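Local coordinates for protein N-acetylmuramoyl-L-alanine amidase AmiD (PDB 3D2Y) that hydrolyses the amide link between N-acetylmuramoyl residues and L-amino acids in cell-wall glycopeptides, as a zinc-dependent amidase of the outer membrane, at residues 57-62 with 103-108; 81-86 with 95-100; 126-131 with 168-173. All coordinates share one frame; numbering follows the deposited sequence.

How the interactions relate
Interactions 1 and 3 are mostly buried, each with polar, partly exposed side chains at one end, and adjoin: interaction 1 joins two parallel strands of the central sheet, and interaction 3 lets helix 124-141, on one face of that sheet, meet the short helix 168-173. Gln126 ties the two together, its side-chain amide reaching the carbonyls of Pro60 and Glu106. Interaction 2 does not touch interaction 3; its mostly buried turns lead from strand 57-59 into the start of strand 100-105 and border the bound peptide, with Leu81, Trp83 and Asp98 exposed at its margin. Chemistry follows place: regular backbone bonds in the sheet, side-chain amide, hydroxyl and water bonds between the loops, mainly apolar contact between the helices.

Interaction 1: residues 57-62 with 103-108; sequences YLVPAV and IELENR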
ATOM      1  N   TYR A  57       8.679  -8.731   5.064  1.00  5.88           N
ATOM      2  CA  TYR A  57       9.284  -8.090   6.221  1.00  6.83           C
ATOM      3  C   TYR A  57       8.300  -7.932   7.391  1.00  6.44           C
ATOM      4  O   TYR A  57       7.076  -7.803   7.222  1.00  6.33           O
ATOM      5  CB  TYR A  57       9.874  -6.737   5.810  1.00  2.33           C
ATOM      6  CG  TYR A  57      10.883  -6.810   4.701  1.00  5.25           C
ATOM      7  CD1 TYR A  57      12.225  -7.064   4.990  1.00  6.80           C
ATOM      8  CD2 TYR A  57      10.508  -6.618   3.379  1.00  2.00           C
ATOM      9  CE1 TYR A  57      13.172  -7.130   3.980  1.00  3.72           C
ATOM     10  CE2 TYR A  57      11.452  -6.691   2.336  1.00  2.86           C
ATOM     11  CZ  TYR A  57      12.783  -6.953   2.672  1.00  2.00           C
ATOM     12  OH  TYR A  57      13.792  -7.030   1.761  1.00  2.00           O
ATOM     13  N   LEU A  58       8.857  -8.033   8.581  1.00  2.83           N
ATOM     14  CA  LEU A  58       8.139  -7.748   9.815  1.00  3.77           C
ATOM     15  C   LEU A  58       8.941  -6.727  10.656  1.00  6.47           C
ATOM     16  O   LEU A  58      10.090  -7.013  11.078  1.00  4.27           O
ATOM     17  CB  LEU A  58       7.883  -9.048  10.607  1.00  2.00           C
ATOM     18  CG  LEU A  58       7.242  -8.963  12.014  1.00  4.95           C
ATOM     19  CD1 LEU A  58       5.809  -8.365  12.002  1.00  8.10           C
ATOM     20  CD2 LEU A  58       7.202 -10.361  12.629  1.00  7.00           C
ATOM     21  N   VAL A  59       8.347  -5.545  10.872  1.00  3.12           N
ATOM     22  CA  VAL A  59       9.000  -4.460  11.610  1.00  4.01           C
ATOM     23  C   VAL A  59       8.411  -4.385  13.034  1.00  4.84           C
ATOM     24  O   VAL A  59       7.219  -4.140  13.170  1.00  4.44           O
ATOM     25  CB  VAL A  59       8.834  -3.075  10.919  1.00  2.00           C
ATOM     26  CG1 VAL A  59       9.780  -2.041  11.613  1.00  2.38           C
ATOM     27  CG2 VAL A  59       9.183  -3.190   9.374  1.00  2.00           C
ATOM     28  N   PRO A  60       9.242  -4.601  14.089  1.00  4.37           N
ATOM     29  CA  PRO A  60       8.667  -4.441  15.437  1.00  4.35           C
ATOM     30  C   PRO A  60       8.155  -3.000  15.668  1.00  2.00           C
ATOM     31  O   PRO A  60       8.545  -2.073  14.971  1.00  2.00           O
ATOM     32  CB  PRO A  60       9.863  -4.742  16.370  1.00  2.27           C
ATOM     33  CG  PRO A  60      10.844  -5.455  15.576  1.00  4.56           C
ATOM     34  CD  PRO A  60      10.676  -4.932  14.158  1.00  2.00           C
ATOM     35  N   ALA A  61       7.344  -2.820  16.687  1.00  2.00           N
ATOM     36  CA  ALA A  61       6.847  -1.493  17.067  1.00  7.02           C
ATOM     37  C   ALA A  61       7.993  -0.557  17.416  1.00  5.76           C
ATOM     38  O   ALA A  61       7.944   0.620  17.087  1.00  7.62           O
ATOM     39  CB  ALA A  61       5.920  -1.610  18.263  1.00  6.04           C
ATOM     40  N   VAL A  62       8.978  -1.072  18.154  1.00  4.62           N
ATOM     41  CA  VAL A  62      10.200  -0.342  18.436  1.00  2.62           C
ATOM     42  C   VAL A  62      11.292  -1.366  18.164  1.00  4.70           C
ATOM     43  O   VAL A  62      11.595  -2.201  19.022  1.00  2.88           O
ATOM     44  CB  VAL A  62      10.240   0.240  19.868  1.00  2.00           C
ATOM     45  CG1 VAL A  62      11.572   1.041  20.080  1.00  2.00           C
ATOM     46  CG2 VAL A  62       8.980   1.154  20.083  1.00  4.00           C
ATOM     47  N   ILE A 103       5.155  -5.586   3.550  1.00  3.34           N
ATOM     48  CA  ILE A 103       5.769  -5.213   4.833  1.00  4.60           C
ATOM     49  C   ILE A 103       4.718  -5.185   5.913  1.00  6.18           C
ATOM     50  O   ILE A 103       3.736  -4.414   5.823  1.00  5.02           O
ATOM     51  CB  ILE A 103       6.513  -3.866   4.757  1.00  2.80           C
ATOM     52  CG1 ILE A 103       7.674  -3.995   3.762  1.00  5.24           C
ATOM     53  CG2 ILE A 103       7.063  -3.465   6.158  1.00  9.78           C
ATOM     54  CD1 ILE A 103       8.301  -2.685   3.434  1.00  4.77           C
ATOM     55  N   GLU A 104       4.952  -5.972   6.961  1.00  4.22           N
ATOM     56  CA  GLU A 104       4.073  -5.990   8.138  1.00  2.70           C
ATOM     57  C   GLU A 104       4.717  -5.196   9.286  1.00  7.14           C
ATOM     58  O   GLU A 104       5.903  -5.382   9.613  1.00  3.19           O
ATOM     59  CB  GLU A 104       3.820  -7.431   8.582  1.00  6.83           C
ATOM     60  CG  GLU A 104       2.856  -8.209   7.669  1.00  7.59           C
ATOM     61  CD  GLU A 104       1.485  -8.290   8.265  1.00  8.85           C
ATOM     62  OE1 GLU A 104       1.396  -8.416   9.490  1.00 15.00           O
ATOM     63  OE2 GLU A 104       0.492  -8.280   7.536  1.00 11.98           O
ATOM     64  N   LEU A 105       3.904  -4.325   9.868  1.00  6.13           N
ATOM     65  CA  LEU A 105       4.243  -3.411  10.963  1.00  4.05           C
ATOM     66  C   LEU A 105       3.507  -3.854  12.224  1.00  4.43           C
ATOM     67  O   LEU A 105       2.272  -3.932  12.255  1.00  4.03           O
ATOM     68  CB  LEU A 105       3.862  -1.986  10.583  1.00  5.41           C
ATOM     69  CG  LEU A 105       4.338  -1.405   9.237  1.00  6.89           C
ATOM     70  CD1 LEU A 105       3.879   0.052   9.073  1.00  4.45           C
ATOM     71  CD2 LEU A 105       5.853  -1.463   9.177  1.00  5.97           C
ATOM     72  N   GLU A 106       4.277  -4.150  13.257  1.00  3.60           N
ATOM     73  CA  GLU A 106       3.682  -4.551  14.529  1.00  2.00           C
ATOM     74  C   GLU A 106       2.926  -3.340  15.054  1.00  2.00           C
ATOM     75  O   GLU A 106       3.524  -2.319  15.386  1.00  7.27           O
ATOM     76  CB  GLU A 106       4.718  -5.002  15.543  1.00  2.00           C
ATOM     77  CG  GLU A 106       4.100  -5.395  16.910  1.00  2.92           C
ATOM     78  CD  GLU A 106       5.083  -5.393  18.103  1.00  4.04           C
ATOM     79  OE1 GLU A 106       4.588  -5.465  19.238  1.00  4.03           O
ATOM     80  OE2 GLU A 106       6.312  -5.339  17.913  1.00  7.83           O
ATOM     81  N   ASN A 107       1.611  -3.461  15.110  1.00  2.98           N
ATOM     82  CA  ASN A 107       0.766  -2.360  15.564  1.00  6.59           C
ATOM     83  C   ASN A 107      -0.582  -3.001  15.863  1.00  2.30           C
ATOM     84  O   ASN A 107      -0.966  -3.937  15.169  1.00  3.87           O
ATOM     85  CB  ASN A 107       0.689  -1.277  14.459  1.00  3.85           C
ATOM     86  CG  ASN A 107      -0.368  -0.201  14.760  1.00  4.87           C
ATOM     87  OD1 ASN A 107      -1.574  -0.403  14.505  1.00  7.58           O
ATOM     88  ND2 ASN A 107       0.071   0.940  15.328  1.00  2.00           N
ATOM     89  N   ARG A 108      -1.286  -2.515  16.886  1.00  4.93           N
ATOM     90  CA  ARG A 108      -2.516  -3.159  17.363  1.00  5.36           C
ATOM     91  C   ARG A 108      -3.739  -3.053  16.432  1.00  9.84           C
ATOM     92  O   ARG A 108      -4.730  -3.797  16.609  1.00  9.04           O
ATOM     93  CB  ARG A 108      -2.860  -2.637  18.772  1.00  6.30           C
ATOM     94  CG  ARG A 108      -4.274  -2.925  19.251  1.00 11.87           C
ATOM     95  CD  ARG A 108      -4.693  -1.943  20.392  1.00 15.32           C
ATOM     96  NE  ARG A 108      -3.512  -1.270  20.925  1.00 18.44           N
ATOM     97  CZ  ARG A 108      -3.356   0.045  21.076  1.00 18.84           C
ATOM     98  NH1 ARG A 108      -4.334   0.901  20.814  1.00 12.55           N
ATOM     99  NH2 ARG A 108      -2.195   0.494  21.539  1.00 20.20           N
TER
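The Tyr57 ring meets Ile103 obliquely, with ring carbon CD2 3.9 Å from Ile103 CG1; around it Leu133 and Ile137 of helix 124-141 also pack, while OH bonds to Glu78. The second flat group is the carboxylate of Glu106. With CG anti to the backbone N (chi1 179°) and the chain extended beyond it, the acid crosses to the segment that follows strand 57-59. There Ala61 N bonds to Glu106 OE2 at 3.0 Å, approaching from above the carboxylate plane, 54° out of it, while the Ala61 methyl packs against the same group. An alanine in place of Glu106 removes this acceptor and would probably loosen the turn through Pro60 and Ala61.

Between these ends the strands run parallel. Both backbone polar atoms of Glu104 turn to strand 57-59: its N donates to Tyr57 O at 2.8 Å, and its O receives Val59 N, also at 2.8 Å and nearly along the carbonyl axis. Glu106 N closes the series on Val59 O at 2.9 Å. On the face carrying Tyr57, Val59, Ile103 and Leu105, the branched Val59 suits its place because one methyl serves two neighbours: CG2 lies 3.9 Å from Ile103 CG2 and 3.8 Å from Leu105 CD2. Leu58 and Glu104 occupy the other face, where Leu58 packs on Phe41 of helix 41-48.

Glu104, the proton acceptor, bends at chi2 (-101°), and its acid end leads away from Leu58 to the neighbourhood of His35, which binds the catalytic zinc, and of Thr37. The paired backbone bonds thus hold the root of the catalytic acid in the sheet; burial would tend to raise its affinity for a proton, and the positive charge of a nearby zinc to lower it.

Interaction 2: residues 81-86 with 95-100; sequences LAWHAG and RLNDTS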
ATOM      1  N   LEU A  81       7.079 -14.810  -3.877  1.00  5.27           N
ATOM      2  CA  LEU A  81       5.883 -14.204  -3.295  1.00  5.14           C
ATOM      3  C   LEU A  81       5.598 -14.684  -1.875  1.00  3.05           C
ATOM      4  O   LEU A  81       5.879 -15.847  -1.498  1.00  2.19           O
ATOM      5  CB  LEU A  81       4.660 -14.409  -4.213  1.00  4.19           C
ATOM      6  CG  LEU A  81       4.079 -15.789  -4.467  1.00  2.00           C
ATOM      7  CD1 LEU A  81       3.204 -16.152  -3.279  1.00  2.00           C
ATOM      8  CD2 LEU A  81       3.258 -15.766  -5.736  1.00  2.79           C
ATOM      9  N   ALA A  82       5.028 -13.767  -1.093  1.00  3.86           N
ATOM     10  CA  ALA A  82       4.581 -14.030   0.263  1.00  2.78           C
ATOM     11  C   ALA A  82       3.058 -13.998   0.204  1.00  2.07           C
ATOM     12  O   ALA A  82       2.507 -13.399  -0.711  1.00  2.56           O
ATOM     13  CB  ALA A  82       5.135 -12.948   1.208  1.00  2.00           C
ATOM     14  N   TRP A  83       2.385 -14.674   1.147  1.00  2.00           N
ATOM     15  CA  TRP A  83       0.919 -14.739   1.258  1.00  3.81           C
ATOM     16  C   TRP A  83       0.367 -13.624   2.171  1.00  2.00           C
ATOM     17  O   TRP A  83      -0.081 -13.879   3.300  1.00  4.11           O
ATOM     18  CB  TRP A  83       0.491 -16.133   1.736  1.00  3.38           C
ATOM     19  CG  TRP A  83       0.433 -17.187   0.640  1.00  6.06           C
ATOM     20  CD1 TRP A  83       0.817 -17.055  -0.656  1.00  3.54           C
ATOM     21  CD2 TRP A  83      -0.029 -18.543   0.792  1.00  6.57           C
ATOM     22  NE1 TRP A  83       0.598 -18.234  -1.337  1.00  4.88           N
ATOM     23  CE2 TRP A  83       0.094 -19.169  -0.456  1.00  5.52           C
ATOM     24  CE3 TRP A  83      -0.511 -19.291   1.887  1.00  6.80           C
ATOM     25  CZ2 TRP A  83      -0.305 -20.515  -0.669  1.00  7.88           C
ATOM     26  CZ3 TRP A  83      -0.916 -20.597   1.678  1.00  4.33           C
ATOM     27  CH2 TRP A  83      -0.794 -21.207   0.420  1.00  5.65           C
ATOM     28  N   HIS A  84       0.454 -12.367   1.676  1.00  2.00           N
ATOM     29  CA  HIS A  84       0.095 -11.139   2.426  1.00  2.00           C
ATOM     30  C   HIS A  84      -1.099 -10.319   1.888  1.00  2.00           C
ATOM     31  O   HIS A  84      -1.828  -9.694   2.647  1.00  4.86           O
ATOM     32  CB  HIS A  84       1.325 -10.209   2.616  1.00  3.05           C
ATOM     33  CG  HIS A  84       1.790  -9.568   1.337  1.00  3.35           C
ATOM     34  ND1 HIS A  84       1.380  -8.309   0.959  1.00  3.90           N
ATOM     35  CD2 HIS A  84       2.550 -10.040   0.319  1.00  2.00           C
ATOM     36  CE1 HIS A  84       1.896  -8.014  -0.226  1.00  5.32           C
ATOM     37  NE2 HIS A  84       2.602  -9.052  -0.640  1.00  2.00           N
ATOM     38  N   ALA A  85      -1.276 -10.282   0.569  1.00  4.11           N
ATOM     39  CA  ALA A  85      -2.330  -9.457  -0.080  1.00  2.57           C
ATOM     40  C   ALA A  85      -3.700 -10.141  -0.127  1.00  2.00           C
ATOM     41  O   ALA A  85      -4.757  -9.473  -0.042  1.00  2.41           O
ATOM     42  CB  ALA A  85      -1.904  -9.068  -1.513  1.00  3.81           C
ATOM     43  N   GLY A  86      -3.691 -11.456  -0.342  1.00  4.78           N
ATOM     44  CA  GLY A  86      -4.927 -12.190  -0.563  1.00  2.00           C
ATOM     45  C   GLY A  86      -5.675 -11.790  -1.824  1.00  4.34           C
ATOM     46  O   GLY A  86      -5.075 -11.324  -2.823  1.00  4.48           O
ATOM     47  N   ARG A  95      -4.414 -10.593  -7.862  1.00  2.00           N
ATOM     48  CA  ARG A  95      -3.449 -11.520  -7.286  1.00  2.00           C
ATOM     49  C   ARG A  95      -2.172 -10.748  -6.940  1.00  2.44           C
ATOM     50  O   ARG A  95      -1.062 -11.092  -7.391  1.00  2.35           O
ATOM     51  CB  ARG A  95      -3.087 -12.683  -8.248  1.00  2.00           C
ATOM     52  CG  ARG A  95      -4.256 -13.555  -8.677  1.00  2.00           C
ATOM     53  CD  ARG A  95      -3.822 -14.630  -9.608  1.00  2.90           C
ATOM     54  NE  ARG A  95      -4.960 -15.498  -9.911  1.00  7.15           N
ATOM     55  CZ  ARG A  95      -4.888 -16.710 -10.449  1.00  9.19           C
ATOM     56  NH1 ARG A  95      -3.724 -17.241 -10.795  1.00 11.27           N
ATOM     57  NH2 ARG A  95      -6.005 -17.398 -10.656  1.00 11.09           N
ATOM     58  N   LEU A  96      -2.347  -9.704  -6.145  1.00  2.00           N
ATOM     59  CA  LEU A  96      -1.226  -8.815  -5.825  1.00  2.60           C
ATOM     60  C   LEU A  96      -0.005  -9.444  -5.159  1.00  2.00           C
ATOM     61  O   LEU A  96       1.110  -8.896  -5.272  1.00  4.55           O
ATOM     62  CB  LEU A  96      -1.719  -7.531  -5.137  1.00  2.00           C
ATOM     63  CG  LEU A  96      -2.113  -6.355  -6.030  1.00  2.00           C
ATOM     64  CD1 LEU A  96      -0.827  -5.733  -6.726  1.00  2.00           C
ATOM     65  CD2 LEU A  96      -3.196  -6.699  -7.019  1.00  2.00           C
ATOM     66  N   ASN A  97      -0.174 -10.626  -4.579  1.00  2.00           N
ATOM     67  CA  ASN A  97       0.929 -11.415  -4.031  1.00  2.61           C
ATOM     68  C   ASN A  97       1.989 -11.588  -5.112  1.00  3.41           C
ATOM     69  O   ASN A  97       3.173 -11.520  -4.816  1.00  3.24           O
ATOM     70  CB  ASN A  97       0.461 -12.798  -3.632  1.00  2.02           C
ATOM     71  CG  ASN A  97      -0.144 -12.823  -2.253  1.00  2.10           C
ATOM     72  OD1 ASN A  97      -0.059 -11.830  -1.522  1.00  2.00           O
ATOM     73  ND2 ASN A  97      -0.777 -13.959  -1.886  1.00  4.45           N
ATOM     74  N   ASP A  98       1.531 -11.781  -6.349  1.00  2.00           N
ATOM     75  CA  ASP A  98       2.410 -12.150  -7.469  1.00  2.00           C
ATOM     76  C   ASP A  98       3.426 -11.052  -7.745  1.00  4.72           C
ATOM     77  O   ASP A  98       4.524 -11.329  -8.122  1.00  3.17           O
ATOM     78  CB  ASP A  98       1.613 -12.380  -8.774  1.00  3.81           C
ATOM     79  CG  ASP A  98       0.695 -13.567  -8.688  1.00  2.00           C
ATOM     80  OD1 ASP A  98       0.723 -14.260  -7.648  1.00  3.79           O
ATOM     81  OD2 ASP A  98      -0.037 -13.825  -9.650  1.00  2.35           O
ATOM     82  N   THR A  99       2.997  -9.803  -7.647  1.00  2.34           N
ATOM     83  CA  THR A  99       3.801  -8.666  -8.050  1.00  2.00           C
ATOM     84  C   THR A  99       4.158  -7.689  -6.925  1.00  2.00           C
ATOM     85  O   THR A  99       4.596  -6.579  -7.212  1.00  4.81           O
ATOM     86  CB  THR A  99       3.109  -7.884  -9.231  1.00  4.92           C
ATOM     87  OG1 THR A  99       1.831  -7.364  -8.798  1.00  2.44           O
ATOM     88  CG2 THR A  99       2.901  -8.833 -10.469  1.00  3.15           C
ATOM     89  N   SER A 100       3.986  -8.078  -5.667  1.00  2.00           N
ATOM     90  CA  SER A 100       4.246  -7.127  -4.606  1.00  2.00           C
ATOM     91  C   SER A 100       5.210  -7.643  -3.588  1.00  3.16           C
ATOM     92  O   SER A 100       5.460  -8.859  -3.485  1.00  2.34           O
ATOM     93  CB  SER A 100       2.947  -6.723  -3.919  1.00  2.00           C
ATOM     94  OG  SER A 100       2.426  -7.789  -3.103  1.00  2.32           O
TER
HETATM   95  O   HOH W   1       3.827 -11.293  -2.306  1.00  7.15           O
HETATM   96  O   HOH W   2      -2.694 -12.106  -3.913  1.00  5.19           O
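Asn97 OD1 accepts two backbone N-H groups at once. Ala85 N arrives in the carbonyl plane at 2.9 Å, with a nearly straight hydrogen (160°); His84 N lies above that plane and farther off, 3.3 Å from Asn97 OD1. Asparagine suits the place because the other half of its amide, ND2, can donate, and it bonds to the bound peptide. Its CG is anti to the carbonyl carbon (chi1 -84°), which sends the amide across to the 81-86 turn, with OD1 over one face of the His84 ring.

At that ring's rim, His84 NE2 makes a weak, bent bond (117°) to Ser100 OG at 2.8 Å, and the same hydroxyl donates to Leu96 O. The other ring nitrogen, ND1, is hydrogen-bonded to His35, a zinc ligand, so His84 is a second-shell residue. Two waters bridge the backbones: one accepts from Ala82 N and donates to Asn97 O, the other accepts from Asn97 N and donates to Gly86 O. Outside the polar centre, Ala85 CB lies 3.9 Å from Leu96 CB, and Leu81 CD2 comes alongside Asp98 OD1 at 3.5 Å.

Ala85 and Leu96 both rest on Ile154 of helix 151-154, while His84 and Ser100 touch Val33 of strand 31-36, next to the start of strand 100-105.

Interaction 3: residues 126-131 with 168-173; sequences QIQALI and WQQLAQ
Gln126 NE2 is the best-held side-chain polar atom, with three carbonyls about it, though Gln126 takes no part in the helix contact: the one firm hydrogen bond goes to Glu106 O, and weak ones to Pro60 O and Val59 O share what remains. CG stands anti to the backbone N (chi1 -179°) and the extended chain brings the amide from helix 124-141 to the ends of two strands, a task that suits glutamine's length and two N-H groups.

Toward helix 168-173 no direct hydrogen bond forms. A water links two glutamines at the solvent side of the contact instead, 2.6 Å from Gln128 OE1 and 3.0 Å from Gln170 OE1; it has more acceptors in reach than protons, so these bonds compete. The two amides lie nearly coplanar, 7° apart. Gln170, stretched out from its helix, also sets OE1 against the Ile127 methyl CG2 at 3.6 Å, a polar atom resting on an aliphatic side chain.

Deeper in, Leu171 carries the contact. Its CD2 methyl meets Ile131 CG1 at 3.6 Å and lies 4.3 Å from Ile127 CG2, one turn earlier, while its CD1 is 4.3 Å from Leu130 CD2. A forked leucine can thus address three apolar residues of the facing helix.

The segment axes approach to 11.3 Å and cross at -38°, so long side chains must span a wide separation. Leu130 turns on to Ile103 and Leu105 of strand 100-105, and Trp168 packs on strand 148-150 while stacking with His233. Helices packed on a central mixed sheet are characteristic of the amidase fold shared with peptidoglycan recognition proteins.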
ATOM      1  N   GLN A 126       9.446   2.960  14.716  1.00 10.20           N
ATOM      2  CA  GLN A 126       9.025   2.052  13.637  1.00  8.82           C
ATOM      3  C   GLN A 126       9.029   2.739  12.285  1.00  9.68           C
ATOM      4  O   GLN A 126       9.567   2.202  11.310  1.00  5.66           O
ATOM      5  CB  GLN A 126       7.639   1.493  13.944  1.00  9.62           C
ATOM      6  CG  GLN A 126       7.068   0.507  12.901  1.00  7.03           C
ATOM      7  CD  GLN A 126       5.788  -0.141  13.373  1.00  8.67           C
ATOM      8  OE1 GLN A 126       4.723   0.510  13.465  1.00 10.03           O
ATOM      9  NE2 GLN A 126       5.881  -1.429  13.709  1.00  6.68           N
ATOM     10  N   ILE A 127       8.438   3.923  12.222  1.00  6.92           N
ATOM     11  CA  ILE A 127       8.414   4.680  10.955  1.00  6.55           C
ATOM     12  C   ILE A 127       9.866   4.985  10.536  1.00  6.48           C
ATOM     13  O   ILE A 127      10.256   4.842   9.355  1.00  4.94           O
ATOM     14  CB  ILE A 127       7.579   5.991  11.159  1.00  7.07           C
ATOM     15  CG1 ILE A 127       6.115   5.664  11.604  1.00  5.97           C
ATOM     16  CG2 ILE A 127       7.631   6.882   9.927  1.00  5.80           C
ATOM     17  CD1 ILE A 127       5.331   4.718  10.639  1.00  7.08           C
ATOM     18  N   GLN A 128      10.694   5.342  11.516  1.00  9.83           N
ATOM     19  CA  GLN A 128      12.086   5.685  11.219  1.00  8.21           C
ATOM     20  C   GLN A 128      12.867   4.496  10.603  1.00  6.72           C
ATOM     21  O   GLN A 128      13.742   4.677   9.737  1.00  3.99           O
ATOM     22  CB  GLN A 128      12.792   6.235  12.490  1.00 12.91           C
ATOM     23  CG  GLN A 128      12.477   7.731  12.856  1.00 13.56           C
ATOM     24  CD  GLN A 128      12.352   8.671  11.638  1.00 18.40           C
ATOM     25  OE1 GLN A 128      11.250   9.110  11.285  1.00 26.64           O
ATOM     26  NE2 GLN A 128      13.472   8.972  10.997  1.00 19.50           N
ATOM     27  N   ALA A 129      12.552   3.289  11.074  1.00  5.20           N
ATOM     28  CA  ALA A 129      13.122   2.026  10.572  1.00  5.93           C
ATOM     29  C   ALA A 129      12.585   1.695   9.187  1.00  3.37           C
ATOM     30  O   ALA A 129      13.336   1.249   8.279  1.00  4.87           O
ATOM     31  CB  ALA A 129      12.804   0.899  11.567  1.00  4.69           C
ATOM     32  N   LEU A 130      11.278   1.910   9.022  1.00  4.37           N
ATOM     33  CA  LEU A 130      10.584   1.672   7.725  1.00  3.30           C
ATOM     34  C   LEU A 130      11.126   2.477   6.564  1.00  5.99           C
ATOM     35  O   LEU A 130      11.243   1.942   5.464  1.00  3.35           O
ATOM     36  CB  LEU A 130       9.100   1.951   7.898  1.00  4.64           C
ATOM     37  CG  LEU A 130       8.177   1.795   6.685  1.00  8.69           C
ATOM     38  CD1 LEU A 130       8.315   0.382   6.041  1.00  7.07           C
ATOM     39  CD2 LEU A 130       6.745   2.158   7.069  1.00  5.41           C
ATOM     40  N   ILE A 131      11.420   3.758   6.788  1.00  8.61           N
ATOM     41  CA  ILE A 131      11.817   4.681   5.694  1.00  9.41           C
ATOM     42  C   ILE A 131      12.997   4.156   4.822  1.00  8.81           C
ATOM     43  O   ILE A 131      12.824   4.023   3.635  1.00  6.90           O
ATOM     44  CB  ILE A 131      12.000   6.165   6.241  1.00  7.40           C
ATOM     45  CG1 ILE A 131      10.624   6.721   6.633  1.00  8.97           C
ATOM     46  CG2 ILE A 131      12.769   7.076   5.208  1.00  5.90           C
ATOM     47  CD1 ILE A 131      10.641   8.067   7.513  1.00  9.13           C
ATOM     48  N   TRP A 168       1.099   8.544   5.962  1.00  4.08           N
ATOM     49  CA  TRP A 168       1.378   8.552   4.509  1.00  6.37           C
ATOM     50  C   TRP A 168       2.051   9.838   4.016  1.00 11.37           C
ATOM     51  O   TRP A 168       3.010   9.777   3.225  1.00 13.20           O
ATOM     52  CB  TRP A 168       0.103   8.299   3.712  1.00  6.36           C
ATOM     53  CG  TRP A 168      -0.397   6.882   3.798  1.00  3.98           C
ATOM     54  CD1 TRP A 168      -1.459   6.436   4.518  1.00  7.99           C
ATOM     55  CD2 TRP A 168       0.205   5.712   3.199  1.00  6.94           C
ATOM     56  NE1 TRP A 168      -1.609   5.058   4.371  1.00  5.90           N
ATOM     57  CE2 TRP A 168      -0.615   4.591   3.548  1.00  6.04           C
ATOM     58  CE3 TRP A 168       1.325   5.506   2.376  1.00  9.24           C
ATOM     59  CZ2 TRP A 168      -0.338   3.281   3.123  1.00  5.24           C
ATOM     60  CZ3 TRP A 168       1.601   4.195   1.927  1.00  7.98           C
ATOM     61  CH2 TRP A 168       0.762   3.093   2.318  1.00  7.38           C
ATOM     62  N   GLN A 169       1.542  10.991   4.477  1.00  9.14           N
ATOM     63  CA  GLN A 169       2.113  12.294   4.092  1.00 12.39           C
ATOM     64  C   GLN A 169       3.580  12.445   4.544  1.00 10.04           C
ATOM     65  O   GLN A 169       4.422  12.890   3.768  1.00 11.17           O
ATOM     66  CB  GLN A 169       1.274  13.473   4.609  1.00 13.50           C
ATOM     67  CG  GLN A 169       1.437  14.703   3.713  1.00 17.42           C
ATOM     68  CD  GLN A 169       0.775  15.952   4.248  1.00 20.02           C
ATOM     69  OE1 GLN A 169      -0.150  15.900   5.065  1.00 18.74           O
ATOM     70  NE2 GLN A 169       1.230  17.095   3.756  1.00 21.47           N
ATOM     71  N   GLN A 170       3.879  12.064   5.784  1.00  5.68           N
ATOM     72  CA  GLN A 170       5.259  12.021   6.260  1.00  6.98           C
ATOM     73  C   GLN A 170       6.169  11.177   5.355  1.00  9.05           C
ATOM     74  O   GLN A 170       7.321  11.547   5.085  1.00  8.40           O
ATOM     75  CB  GLN A 170       5.318  11.448   7.670  1.00  8.97           C
ATOM     76  CG  GLN A 170       6.672  11.582   8.255  1.00 13.64           C
ATOM     77  CD  GLN A 170       6.871  10.835   9.535  1.00 15.03           C
ATOM     78  OE1 GLN A 170       8.003  10.499   9.872  1.00 21.30           O
ATOM     79  NE2 GLN A 170       5.790  10.543  10.250  1.00 17.39           N
ATOM     80  N   LEU A 171       5.668  10.030   4.911  1.00  8.08           N
ATOM     81  CA  LEU A 171       6.461   9.143   4.071  1.00  6.23           C
ATOM     82  C   LEU A 171       6.635   9.774   2.709  1.00  6.87           C
ATOM     83  O   LEU A 171       7.701   9.622   2.105  1.00  9.73           O
ATOM     84  CB  LEU A 171       5.791   7.779   3.881  1.00  8.24           C
ATOM     85  CG  LEU A 171       5.883   6.751   5.001  1.00 13.15           C
ATOM     86  CD1 LEU A 171       5.791   5.354   4.405  1.00 12.93           C
ATOM     87  CD2 LEU A 171       7.179   6.945   5.686  1.00  6.05           C
ATOM     88  N   ALA A 172       5.596  10.466   2.219  1.00  7.65           N
ATOM     89  CA  ALA A 172       5.621  11.056   0.898  1.00  7.19           C
ATOM     90  C   ALA A 172       6.667  12.152   0.828  1.00 12.15           C
ATOM     91  O   ALA A 172       7.312  12.342  -0.203  1.00 13.95           O
ATOM     92  CB  ALA A 172       4.235  11.593   0.507  1.00 12.55           C
ATOM     93  N   GLN A 173       6.838  12.863   1.939  1.00 14.70           N
ATOM     94  CA  GLN A 173       7.869  13.902   2.051  1.00 17.78           C
ATOM     95  C   GLN A 173       9.295  13.339   2.038  1.00 14.56           C
ATOM     96  O   GLN A 173      10.246  14.070   1.732  1.00 17.80           O
ATOM     97  CB  GLN A 173       7.610  14.766   3.277  1.00 19.80           C
ATOM     98  CG  GLN A 173       6.342  15.610   3.113  1.00 23.10           C
ATOM     99  CD  GLN A 173       5.856  16.219   4.410  1.00 25.51           C
ATOM    100  OE1 GLN A 173       6.383  15.933   5.485  1.00 29.68           O
ATOM    101  NE2 GLN A 173       4.842  17.077   4.313  1.00 26.91           N
TER
HETATM  102  O   HOH W   3      10.001  11.319  11.899  1.00 41.40           O